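Local coordinates for putative alpha/beta hydrolase FOLD protein (Candidatus Nitrososphaera gargensis, PDB 5A62), which probably hydrolyses carboxylic esters, as expected of a carboxylesterase-like member of the alpha/beta hydrolase fold family, at residues Ile252-Lys256 and Glu257-Ile261; Trp39-Glu42 and Ile43-Leu47; Phe167-Lys170 and Arg171-Asp174; Ile261-Gly264 and Phe265-Ile268. All coordinates share one frame; numbering follows the deposited sequence. Where two conformers were deposited one is given.

Interaction 1. Residues Ile252-Lys256 and Glu257-Ile261; sequences IEKPK and EMYDI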
loop_
_atom_site.group_PDB
_atom_site.type_symbol
_atom_site.label_atom_id
_atom_site.label_comp_id
_atom_site.label_asym_id
_atom_site.label_seq_id
_atom_site.Cartn_x
_atom_site.Cartn_y
_atom_site.Cartn_z
ATOM N N ILE A 252 7.015 17.856 -18.097
ATOM C CA ILE A 252 8.388 17.878 -18.595
ATOM C C ILE A 252 8.415 18.625 -19.934
ATOM O O ILE A 252 9.340 19.422 -20.138
ATOM C CB ILE A 252 8.895 16.443 -18.814
ATOM C CG1 ILE A 252 8.997 15.729 -17.480
ATOM C CG2 ILE A 252 10.211 16.388 -19.599
ATOM C CD1 ILE A 252 9.968 16.285 -16.516
ATOM N N GLU A 253 7.455 18.358 -20.823
ATOM C CA GLU A 253 7.470 18.974 -22.150
ATOM C C GLU A 253 7.056 20.438 -22.138
ATOM O O GLU A 253 7.490 21.199 -22.994
ATOM C CB GLU A 253 6.574 18.217 -23.067
ATOM C CG GLU A 253 7.165 16.837 -23.321
ATOM C CD GLU A 253 6.608 16.171 -24.570
ATOM O OE1 GLU A 253 5.622 16.697 -25.156
ATOM O OE2 GLU A 253 7.135 15.128 -24.990
ATOM N N LYS A 254 6.181 20.818 -21.211
ATOM C CA LYS A 254 5.745 22.205 -21.019
ATOM C C LYS A 254 5.209 22.830 -22.301
ATOM O O LYS A 254 5.673 23.892 -22.716
ATOM C CB LYS A 254 6.865 23.070 -20.382
ATOM C CG LYS A 254 7.379 22.479 -19.071
ATOM C CD LYS A 254 8.154 23.456 -18.205
ATOM C CE LYS A 254 8.705 22.841 -16.906
ATOM N NZ LYS A 254 7.691 22.270 -16.062
ATOM N N PRO A 255 4.185 22.243 -22.886
ATOM C CA PRO A 255 3.620 22.895 -24.071
ATOM C C PRO A 255 2.955 24.173 -23.749
ATOM O O PRO A 255 2.245 24.322 -22.757
ATOM C CB PRO A 255 2.639 21.855 -24.583
ATOM C CG PRO A 255 2.232 21.114 -23.367
ATOM C CD PRO A 255 3.476 21.010 -22.545
ATOM N N LYS A 256 3.093 25.155 -24.645
ATOM C CA LYS A 256 2.540 26.471 -24.376
ATOM C C LYS A 256 1.039 26.497 -24.087
ATOM O O LYS A 256 0.551 27.210 -23.216
ATOM C CB LYS A 256 2.800 27.397 -25.584
ATOM C CG LYS A 256 2.222 28.792 -25.380
ATOM C CD LYS A 256 2.447 29.694 -26.592
ATOM C CE LYS A 256 2.430 31.167 -26.196
ATOM N NZ LYS A 256 1.063 31.657 -25.871
ATOM N N GLU A 257 0.285 25.635 -24.775
ATOM C CA GLU A 257 -1.139 25.615 -24.586
ATOM C C GLU A 257 -1.515 25.292 -23.128
ATOM O O GLU A 257 -2.493 25.759 -22.617
ATOM C CB GLU A 257 -1.839 24.605 -25.501
ATOM C CG GLU A 257 -3.327 24.768 -25.505
ATOM C CD GLU A 257 -4.075 23.759 -26.354
ATOM O OE1 GLU A 257 -3.461 22.769 -26.781
ATOM O OE2 GLU A 257 -5.313 23.998 -26.489
ATOM N N MET A 258 -0.682 24.508 -22.440
ATOM C CA MET A 258 -1.026 24.185 -21.065
ATOM C C MET A 258 -1.086 25.452 -20.225
ATOM O O MET A 258 -1.903 25.570 -19.309
ATOM C CB MET A 258 -0.026 23.230 -20.447
ATOM C CG MET A 258 -0.304 22.833 -19.003
ATOM S SD MET A 258 0.572 21.345 -18.507
ATOM C CE MET A 258 2.193 21.920 -18.527
ATOM N N TYR A 259 -0.199 26.388 -20.538
ATOM C CA TYR A 259 -0.146 27.615 -19.716
ATOM C C TYR A 259 -1.232 28.603 -20.057
ATOM O O TYR A 259 -1.690 29.306 -19.192
ATOM C CB TYR A 259 1.268 28.246 -19.685
ATOM C CG TYR A 259 2.264 27.187 -19.273
ATOM C CD1 TYR A 259 2.301 26.763 -17.982
ATOM C CD2 TYR A 259 3.044 26.525 -20.215
ATOM C CE1 TYR A 259 3.145 25.737 -17.601
ATOM C CE2 TYR A 259 3.895 25.514 -19.848
ATOM C CZ TYR A 259 3.922 25.101 -18.542
ATOM O OH TYR A 259 4.750 24.063 -18.128
ATOM N N ASP A 260 -1.593 28.645 -21.324
ATOM C CA ASP A 260 -2.728 29.431 -21.755
ATOM C C ASP A 260 -3.937 28.941 -20.988
ATOM O O ASP A 260 -4.654 29.724 -20.410
ATOM C CB ASP A 260 -2.921 29.260 -23.258
ATOM C CG ASP A 260 -1.773 29.880 -24.087
ATOM O OD1 ASP A 260 -0.995 30.715 -23.586
ATOM O OD2 ASP A 260 -1.673 29.444 -25.236
ATOM N N ILE A 261 -4.124 27.621 -20.915
ATOM C CA ILE A 261 -5.256 27.068 -20.197
ATOM C C ILE A 261 -5.179 27.343 -18.686
ATOM O O ILE A 261 -6.118 27.827 -18.072
ATOM C CB ILE A 261 -5.374 25.569 -20.464
ATOM C CG1 ILE A 261 -5.765 25.340 -21.934
ATOM C CG2 ILE A 261 -6.416 24.949 -19.558
ATOM C CD1 ILE A 261 -5.574 23.919 -22.361
#
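Lys254 and Tyr259 meet because each swings its CG opposite its own carbonyl carbon (chi1 -55° and -53°), which carries the phenol oxygen onto the start of the lysine chain. Tyr259 OH touches Lys254 CG at 3.2 Å and lies just as near its CB, while Lys254 O sits in the plane of the ring at its edge. The contact is apolar on the lysine side, for both polar ends have partners elsewhere: Tyr259 OH bonds to Glu42, and Lys254 NZ serves Glu42, Val251 O and Ile38 O. Lys254 itself leaves helix 250-253 with positive phi, and the chain turns through Pro255 into the first turn of helix 256-272, the last helix of this alpha/beta hydrolase fold. Met258 N bonds to Pro255 O at 2.9 Å, the donor standing well above the carbonyl plane. Lys256 O is gripped twice, by Tyr259 N at 2.9 Å and, much straighter, by Asp260 N at 3.2 Å (165°). The extended Lys256 chain bends at its last torsion and brings NZ to Asp260 OD1 on the exposed side, a salt bridge of 3.2 Å whose hydrogen bond is weak. Pro255 CG packs on Met258 CB at 4.3 Å.

Interaction 2. Residues Trp39-Glu42 and Ile43-Leu47; sequences WDYE and IQLLL
Tyr41 and Leu45, one helical turn apart, cross at a slant: Leu45 CB lies over one face of the phenol ring, and Leu45 CD2 is 4.0 Å from Tyr41 CE2. Tyr41 CG stands opposite its backbone N (chi1 176°), and Leu45 makes the same choice, which lets the two side chains meet beside the helix. The backbone joins the same two residues, Leu45 N to Tyr41 O at 2.9 Å. A second pair joins Trp39 to Ile43 on another side of the helix. There Ile43 CD1 reaches Trp39 CB at 4.1 Å and its CG1 lies against Trp39 O, the same carbonyl that receives Ile43 N at 2.9 Å, nearly head-on (C=O...N 174°). Trp39 holds the N-cap position, but it is its carbonyl that opens the helical bonding. Glu42 folds back at chi2 (79°), bringing its carboxylate carbon to the edge of the indole, in the plane of the ring; both carboxylate oxygens are satisfied outside the helix, by Lys254 and Tyr259. On the exposed flank, a water donates to Asp40 O at 2.7 Å and to Gln44 OE1 at 2.8 Å, tying the glutamine end back to the preceding turn. Helix 40-48 is the crossover of a beta-alpha-beta unit between strands 25-29 and 52-56. Ile43 and Leu46 face Leu28 and Val53 of these strands, whereas Leu45 and Leu46 pack on Met263 of helix 256-272, and Tyr41 meets Tyr259 of that helix edge-to-face.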
loop_
_atom_site.group_PDB
_atom_site.type_symbol
_atom_site.label_atom_id
_atom_site.label_comp_id
_atom_site.label_asym_id
_atom_site.label_seq_id
_atom_site.Cartn_x
_atom_site.Cartn_y
_atom_site.Cartn_z
ATOM N N TRP A 39 9.088 22.115 -11.517
ATOM C CA TRP A 39 8.201 23.296 -11.489
ATOM C C TRP A 39 8.938 24.592 -11.758
ATOM O O TRP A 39 8.396 25.699 -11.576
ATOM C CB TRP A 39 7.448 23.392 -10.155
ATOM C CG TRP A 39 6.470 22.327 -9.836
ATOM C CD1 TRP A 39 6.386 21.558 -8.655
ATOM C CD2 TRP A 39 5.285 21.976 -10.579
ATOM N NE1 TRP A 39 5.320 20.736 -8.723
ATOM C CE2 TRP A 39 4.590 20.997 -9.839
ATOM C CE3 TRP A 39 4.734 22.395 -11.779
ATOM C CZ2 TRP A 39 3.434 20.449 -10.268
ATOM C CZ3 TRP A 39 3.573 21.870 -12.190
ATOM C CH2 TRP A 39 2.924 20.851 -11.437
ATOM N N ASP A 40 10.168 24.531 -12.230
ATOM C CA ASP A 40 10.962 25.747 -12.350
ATOM C C ASP A 40 10.275 26.850 -13.135
ATOM O O ASP A 40 10.141 28.000 -12.689
ATOM C CB ASP A 40 12.370 25.411 -12.929
ATOM C CG ASP A 40 12.378 24.607 -14.321
ATOM O OD1 ASP A 40 11.333 24.188 -14.910
ATOM O OD2 ASP A 40 13.522 24.404 -14.844
ATOM N N TYR A 41 9.828 26.489 -14.322
ATOM C CA TYR A 41 9.161 27.408 -15.177
ATOM C C TYR A 41 7.893 27.948 -14.557
ATOM O O TYR A 41 7.604 29.146 -14.596
ATOM C CB TYR A 41 8.820 26.777 -16.519
ATOM C CG TYR A 41 8.022 27.655 -17.458
ATOM C CD1 TYR A 41 8.616 28.741 -18.072
ATOM C CD2 TYR A 41 6.668 27.449 -17.646
ATOM C CE1 TYR A 41 7.883 29.582 -18.899
ATOM C CE2 TYR A 41 5.938 28.271 -18.477
ATOM C CZ TYR A 41 6.570 29.313 -19.129
ATOM O OH TYR A 41 5.797 30.142 -19.939
ATOM N N GLU A 42 7.108 27.065 -13.993
ATOM C CA GLU A 42 5.841 27.449 -13.446
ATOM C C GLU A 42 6.008 28.394 -12.253
ATOM O O GLU A 42 5.188 29.297 -12.095
ATOM C CB GLU A 42 5.039 26.201 -12.956
ATOM C CG GLU A 42 4.536 25.339 -14.067
ATOM C CD GLU A 42 5.537 24.437 -14.677
ATOM O OE1 GLU A 42 6.719 24.339 -14.290
ATOM O OE2 GLU A 42 5.111 23.713 -15.626
ATOM N N ILE A 43 7.001 28.186 -11.396
ATOM C CA ILE A 43 7.212 29.078 -10.261
ATOM C C ILE A 43 7.486 30.491 -10.802
ATOM O O ILE A 43 6.824 31.438 -10.346
ATOM C CB ILE A 43 8.329 28.563 -9.371
ATOM C CG1 ILE A 43 7.877 27.292 -8.643
ATOM C CG2 ILE A 43 8.762 29.646 -8.398
ATOM C CD1 ILE A 43 8.969 26.484 -7.981
ATOM N N GLN A 44 8.360 30.587 -11.783
ATOM C CA GLN A 44 8.667 31.909 -12.373
ATOM C C GLN A 44 7.460 32.510 -13.026
ATOM O O GLN A 44 7.184 33.691 -12.806
ATOM C CB GLN A 44 9.840 31.807 -13.364
ATOM C CG GLN A 44 11.155 31.480 -12.650
ATOM C CD GLN A 44 11.395 32.274 -11.348
ATOM O OE1 GLN A 44 11.704 31.709 -10.291
ATOM N NE2 GLN A 44 11.222 33.597 -11.416
ATOM N N LEU A 45 6.690 31.754 -13.781
ATOM C CA LEU A 45 5.521 32.294 -14.458
ATOM C C LEU A 45 4.489 32.784 -13.453
ATOM O O LEU A 45 3.891 33.850 -13.604
ATOM C CB LEU A 45 4.929 31.231 -15.396
ATOM C CG LEU A 45 3.548 31.497 -15.943
ATOM C CD1 LEU A 45 3.627 32.591 -16.980
ATOM C CD2 LEU A 45 2.967 30.220 -16.537
ATOM N N LEU A 46 4.279 32.038 -12.368
ATOM C CA LEU A 46 3.225 32.339 -11.461
ATOM C C LEU A 46 3.616 33.498 -10.585
ATOM O O LEU A 46 2.766 34.297 -10.218
ATOM C CB LEU A 46 2.862 31.059 -10.642
ATOM C CG LEU A 46 2.184 30.019 -11.536
ATOM C CD1 LEU A 46 2.007 28.743 -10.702
ATOM C CD2 LEU A 46 0.846 30.428 -12.091
ATOM N N LEU A 47 4.881 33.584 -10.237
ATOM C CA LEU A 47 5.368 34.781 -9.508
ATOM C C LEU A 47 5.209 36.030 -10.343
ATOM O O LEU A 47 4.784 37.073 -9.793
ATOM C CB LEU A 47 6.829 34.659 -9.153
ATOM C CG LEU A 47 7.165 33.685 -8.087
ATOM C CD1 LEU A 47 8.677 33.491 -8.015
ATOM C CD2 LEU A 47 6.517 34.084 -6.765
HETATM O O HOH W 1 11.818 29.001 -10.869
#

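Interaction 3. Residues Phe167-Lys170 and Arg171-Asp174; sequences FADK and RHAD
Asp169 and Arg171 meet at the start of helix 170-180, where one carboxylate serves both the backbone and the side chain of the arginine. Asp169 OD1 accepts from Arg171 N at 2.8 Å, met from above the carboxylate plane; this is the N-cap bond. Asp169 OD2 takes Arg171 NH2 at 3.2 Å on its syn side in a salt bridge, although the carboxylate and guanidinium planes stand 79° apart, with OD1 over the face of the guanidinium. Water 3 adds to this grip by donating to Asp169 OD2. The Asp169 carbonyl receives Ala173 N at 3.1 Å, in the carbonyl plane, and a weaker bond from His172 N. The next residue, Lys170, runs extended to its bend at chi4 (-67°) and reaches one turn forward, putting NZ 2.6 Å from Asp174 OD2 on the syn lone pair; the other oxygen of Asp174 pairs with Arg177. Further out, water 2 lies in the plane of the His172 ring, 2.7 Å from ND1, and accepts from Asp169 N. Phe167 turns back across the helix start at about a right angle to His172, its CB 3.9 Å from His172 CB, and also packs on Leu157 and Ile252. Acidic Asp169 at the N-terminal end of the helix would probably be favoured by the helix dipole, while the two lysine- and arginine-bearing salt bridges should balance much of the local negative charge.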
loop_
_atom_site.group_PDB
_atom_site.type_symbol
_atom_site.label_atom_id
_atom_site.label_comp_id
_atom_site.label_asym_id
_atom_site.label_seq_id
_atom_site.Cartn_x
_atom_site.Cartn_y
_atom_site.Cartn_z
ATOM N N PHE A 167 10.068 10.673 -24.787
ATOM C CA PHE A 167 10.159 12.049 -25.266
ATOM C C PHE A 167 10.845 12.020 -26.592
ATOM O O PHE A 167 11.904 11.345 -26.752
ATOM C CB PHE A 167 10.970 12.903 -24.290
ATOM C CG PHE A 167 10.417 12.894 -22.887
ATOM C CD1 PHE A 167 9.240 13.589 -22.605
ATOM C CD2 PHE A 167 11.011 12.183 -21.878
ATOM C CE1 PHE A 167 8.689 13.561 -21.344
ATOM C CE2 PHE A 167 10.454 12.140 -20.610
ATOM C CZ PHE A 167 9.274 12.817 -20.339
ATOM N N ALA A 168 10.352 12.835 -27.486
ATOM C CA ALA A 168 10.979 12.962 -28.812
ATOM C C ALA A 168 12.288 13.782 -28.806
ATOM O O ALA A 168 13.177 13.521 -29.583
ATOM C CB ALA A 168 10.001 13.615 -29.758
ATOM N N ASP A 169 12.368 14.751 -27.895
ATOM C CA ASP A 169 13.429 15.744 -27.768
ATOM C C ASP A 169 14.359 15.307 -26.618
ATOM O O ASP A 169 13.911 15.157 -25.462
ATOM C CB ASP A 169 12.743 17.100 -27.551
ATOM C CG ASP A 169 13.726 18.289 -27.499
ATOM O OD1 ASP A 169 14.975 18.093 -27.336
ATOM O OD2 ASP A 169 13.189 19.404 -27.606
ATOM N N LYS A 170 15.645 15.076 -26.893
ATOM C CA LYS A 170 16.669 14.763 -25.896
ATOM C C LYS A 170 16.656 15.770 -24.807
ATOM O O LYS A 170 16.984 15.426 -23.669
ATOM C CB LYS A 170 18.120 14.648 -26.469
ATOM C CG LYS A 170 19.211 14.285 -25.424
ATOM C CD LYS A 170 20.593 13.952 -26.007
ATOM C CE LYS A 170 21.625 13.665 -24.954
ATOM N NZ LYS A 170 21.948 14.826 -24.152
ATOM N N ARG A 171 16.359 17.039 -25.081
ATOM C CA ARG A 171 16.370 18.017 -24.004
ATOM C C ARG A 171 15.307 17.684 -22.946
ATOM O O ARG A 171 15.546 17.879 -21.738
ATOM C CB ARG A 171 16.187 19.387 -24.550
ATOM C CG ARG A 171 17.351 19.681 -25.485
ATOM C CD ARG A 171 17.316 21.026 -26.137
ATOM N NE ARG A 171 16.238 21.072 -27.078
ATOM C CZ ARG A 171 16.349 21.272 -28.382
ATOM N NH1 ARG A 171 17.554 21.423 -28.975
ATOM N NH2 ARG A 171 15.214 21.310 -29.100
ATOM N N HIS A 172 14.177 17.180 -23.406
ATOM C CA HIS A 172 13.101 16.800 -22.456
ATOM C C HIS A 172 13.497 15.524 -21.746
ATOM O O HIS A 172 13.325 15.407 -20.515
ATOM C CB HIS A 172 11.789 16.591 -23.202
ATOM C CG HIS A 172 11.202 17.838 -23.724
ATOM N ND1 HIS A 172 10.373 17.870 -24.819
ATOM C CD2 HIS A 172 11.316 19.095 -23.282
ATOM C CE1 HIS A 172 10.026 19.131 -25.037
ATOM N NE2 HIS A 172 10.544 19.882 -24.085
ATOM N N ALA A 173 14.040 14.540 -22.443
ATOM C CA ALA A 173 14.593 13.387 -21.785
ATOM C C ALA A 173 15.570 13.704 -20.682
ATOM O O ALA A 173 15.548 13.114 -19.606
ATOM C CB ALA A 173 15.219 12.444 -22.795
ATOM N N ASP A 174 16.459 14.665 -20.958
ATOM C CA ASP A 174 17.453 14.956 -20.023
ATOM C C ASP A 174 16.898 15.709 -18.820
ATOM O O ASP A 174 17.384 15.484 -17.698
ATOM C CB ASP A 174 18.582 15.770 -20.719
ATOM C CG ASP A 174 19.451 14.929 -21.528
ATOM O OD1 ASP A 174 19.497 13.716 -21.448
ATOM O OD2 ASP A 174 20.231 15.529 -22.331
HETATM O O HOH W 2 9.707 15.827 -26.396
HETATM O O HOH W 3 13.133 21.621 -26.076
#

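Interaction 4. Residues Ile261-Gly264 and Phe265-Ile268; sequences ILMG and FLAI
The middle of helix 256-272, the C-terminal helix of the alpha/beta hydrolase fold, carries side chains that pack from one turn to the next. Phe265 and Ile261 lie side by side and point the same way. The methyl Ile261 CG2 sits over one face of the phenyl ring, displaced toward its rim, in a CH-pi contact 3.8 Å from the centroid of the Phe265 ring and 25° off the normal; its nearest ring atom is Phe265 CZ at 3.5 Å. Ile261 CG2 lies opposite its own backbone N, beside the carbonyl carbon whose oxygen accepts from Phe265 N at 3.0 Å, which directs the methyl toward the ring one turn on. Leu262 and Leu266 also lie side by side, pointing the same way, Leu262 CG to Leu266 CD1 at 4.1 Å; the same residues share the bond from Leu266 N to Leu262 O. The same Leu266 methyl is also met by Met263, which, bent at chi2 (-47°) and chi3, crosses it at a slant and lays SD 4.0 Å from Leu266 CD1. Ala267 N to Met263 O at 2.9 Å and Ile268 N to Gly264 O at 3.2 Å continue the helical ladder. Phe265 and Ile261 press on Arg241 and Ile216 of strands 239-243 and 212-218, and the Phe265 ring also meets Phe214. Leu262 and Leu266 rest on Ile120 of strand 116-122, while Met263 and Leu266 face Leu46 of helix 40-48.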
loop_
_atom_site.group_PDB
_atom_site.type_symbol
_atom_site.label_atom_id
_atom_site.label_comp_id
_atom_site.label_asym_id
_atom_site.label_seq_id
_atom_site.Cartn_x
_atom_site.Cartn_y
_atom_site.Cartn_z
ATOM N N ILE A 261 -4.124 27.621 -20.915
ATOM C CA ILE A 261 -5.256 27.068 -20.197
ATOM C C ILE A 261 -5.179 27.343 -18.686
ATOM O O ILE A 261 -6.118 27.827 -18.072
ATOM C CB ILE A 261 -5.374 25.569 -20.464
ATOM C CG1 ILE A 261 -5.765 25.340 -21.934
ATOM C CG2 ILE A 261 -6.416 24.949 -19.558
ATOM C CD1 ILE A 261 -5.574 23.919 -22.361
ATOM N N LEU A 262 -4.016 27.064 -18.115
ATOM C CA LEU A 262 -3.814 27.300 -16.691
ATOM C C LEU A 262 -4.103 28.740 -16.292
ATOM O O LEU A 262 -4.802 28.968 -15.283
ATOM C CB LEU A 262 -2.375 26.922 -16.355
ATOM C CG LEU A 262 -1.983 27.139 -14.879
ATOM C CD1 LEU A 262 -2.753 26.167 -14.021
ATOM C CD2 LEU A 262 -0.481 27.012 -14.629
ATOM N N MET A 263 -3.562 29.699 -17.059
ATOM C CA MET A 263 -3.762 31.090 -16.633
ATOM C C MET A 263 -5.227 31.528 -16.788
ATOM O O MET A 263 -5.758 32.298 -15.981
ATOM C CB MET A 263 -2.780 32.035 -17.342
ATOM C CG MET A 263 -1.327 31.674 -17.126
ATOM S SD MET A 263 -0.810 31.307 -15.414
ATOM C CE MET A 263 -1.192 32.881 -14.679
ATOM N N GLY A 264 -5.911 30.969 -17.774
ATOM C CA GLY A 264 -7.313 31.115 -17.900
ATOM C C GLY A 264 -8.106 30.661 -16.694
ATOM O O GLY A 264 -9.000 31.328 -16.167
ATOM N N PHE A 265 -7.776 29.457 -16.240
ATOM C CA PHE A 265 -8.430 28.957 -15.049
ATOM C C PHE A 265 -8.147 29.841 -13.835
ATOM O O PHE A 265 -9.017 30.100 -13.017
ATOM C CB PHE A 265 -7.870 27.542 -14.732
ATOM C CG PHE A 265 -8.262 26.430 -15.684
ATOM C CD1 PHE A 265 -9.281 26.555 -16.653
ATOM C CD2 PHE A 265 -7.623 25.201 -15.583
ATOM C CE1 PHE A 265 -9.576 25.487 -17.455
ATOM C CE2 PHE A 265 -7.961 24.141 -16.354
ATOM C CZ PHE A 265 -8.937 24.276 -17.269
ATOM N N LEU A 266 -6.896 30.266 -13.654
ATOM C CA LEU A 266 -6.538 31.063 -12.513
ATOM C C LEU A 266 -7.245 32.430 -12.572
ATOM O O LEU A 266 -7.556 32.968 -11.532
ATOM C CB LEU A 266 -5.023 31.247 -12.430
ATOM C CG LEU A 266 -4.292 29.924 -12.062
ATOM C CD1 LEU A 266 -2.816 30.120 -12.137
ATOM C CD2 LEU A 266 -4.670 29.509 -10.669
ATOM N N ALA A 267 -7.513 32.919 -13.772
ATOM C CA ALA A 267 -8.272 34.156 -13.882
ATOM C C ALA A 267 -9.677 33.999 -13.399
ATOM O O ALA A 267 -10.187 34.900 -12.732
ATOM C CB ALA A 267 -8.296 34.623 -15.316
ATOM N N ILE A 268 -10.301 32.857 -13.677
ATOM C CA ILE A 268 -11.631 32.559 -13.149
ATOM C C ILE A 268 -11.599 32.487 -11.660
ATOM O O ILE A 268 -12.454 33.026 -10.992
ATOM C CB ILE A 268 -12.178 31.252 -13.728
ATOM C CG1 ILE A 268 -12.359 31.404 -15.247
ATOM C CG2 ILE A 268 -13.420 30.750 -12.990
ATOM C CD1 ILE A 268 -12.571 30.093 -15.956
#

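How the interactions relate
Glu42 joins interactions 1 and 2, whose centres are 12 Å apart: its OE2 lies 2.6 Å from Tyr259 OH in a probable hydrogen bond, and its OE1 takes Lys254 NZ at 2.9 Å. Where helices 40-48 and 256-272 run on, interaction 2 meets interaction 4 through packing of Leu45 and Leu46 on Met263 and Leu266, Leu46 CD2 lying 3.7 Å from Leu266 CD1. Interactions 1 and 4 follow each other on helix 256-272 and share Ile261. Interaction 3 touches interaction 1 at the other end, Ile252 CG2 against His172 O at 3.4 Å, but stays about 16 Å from interaction 4 at the nearest atoms. Trp39 of interaction 2 lies near a probable nucleophile elbow without touching it.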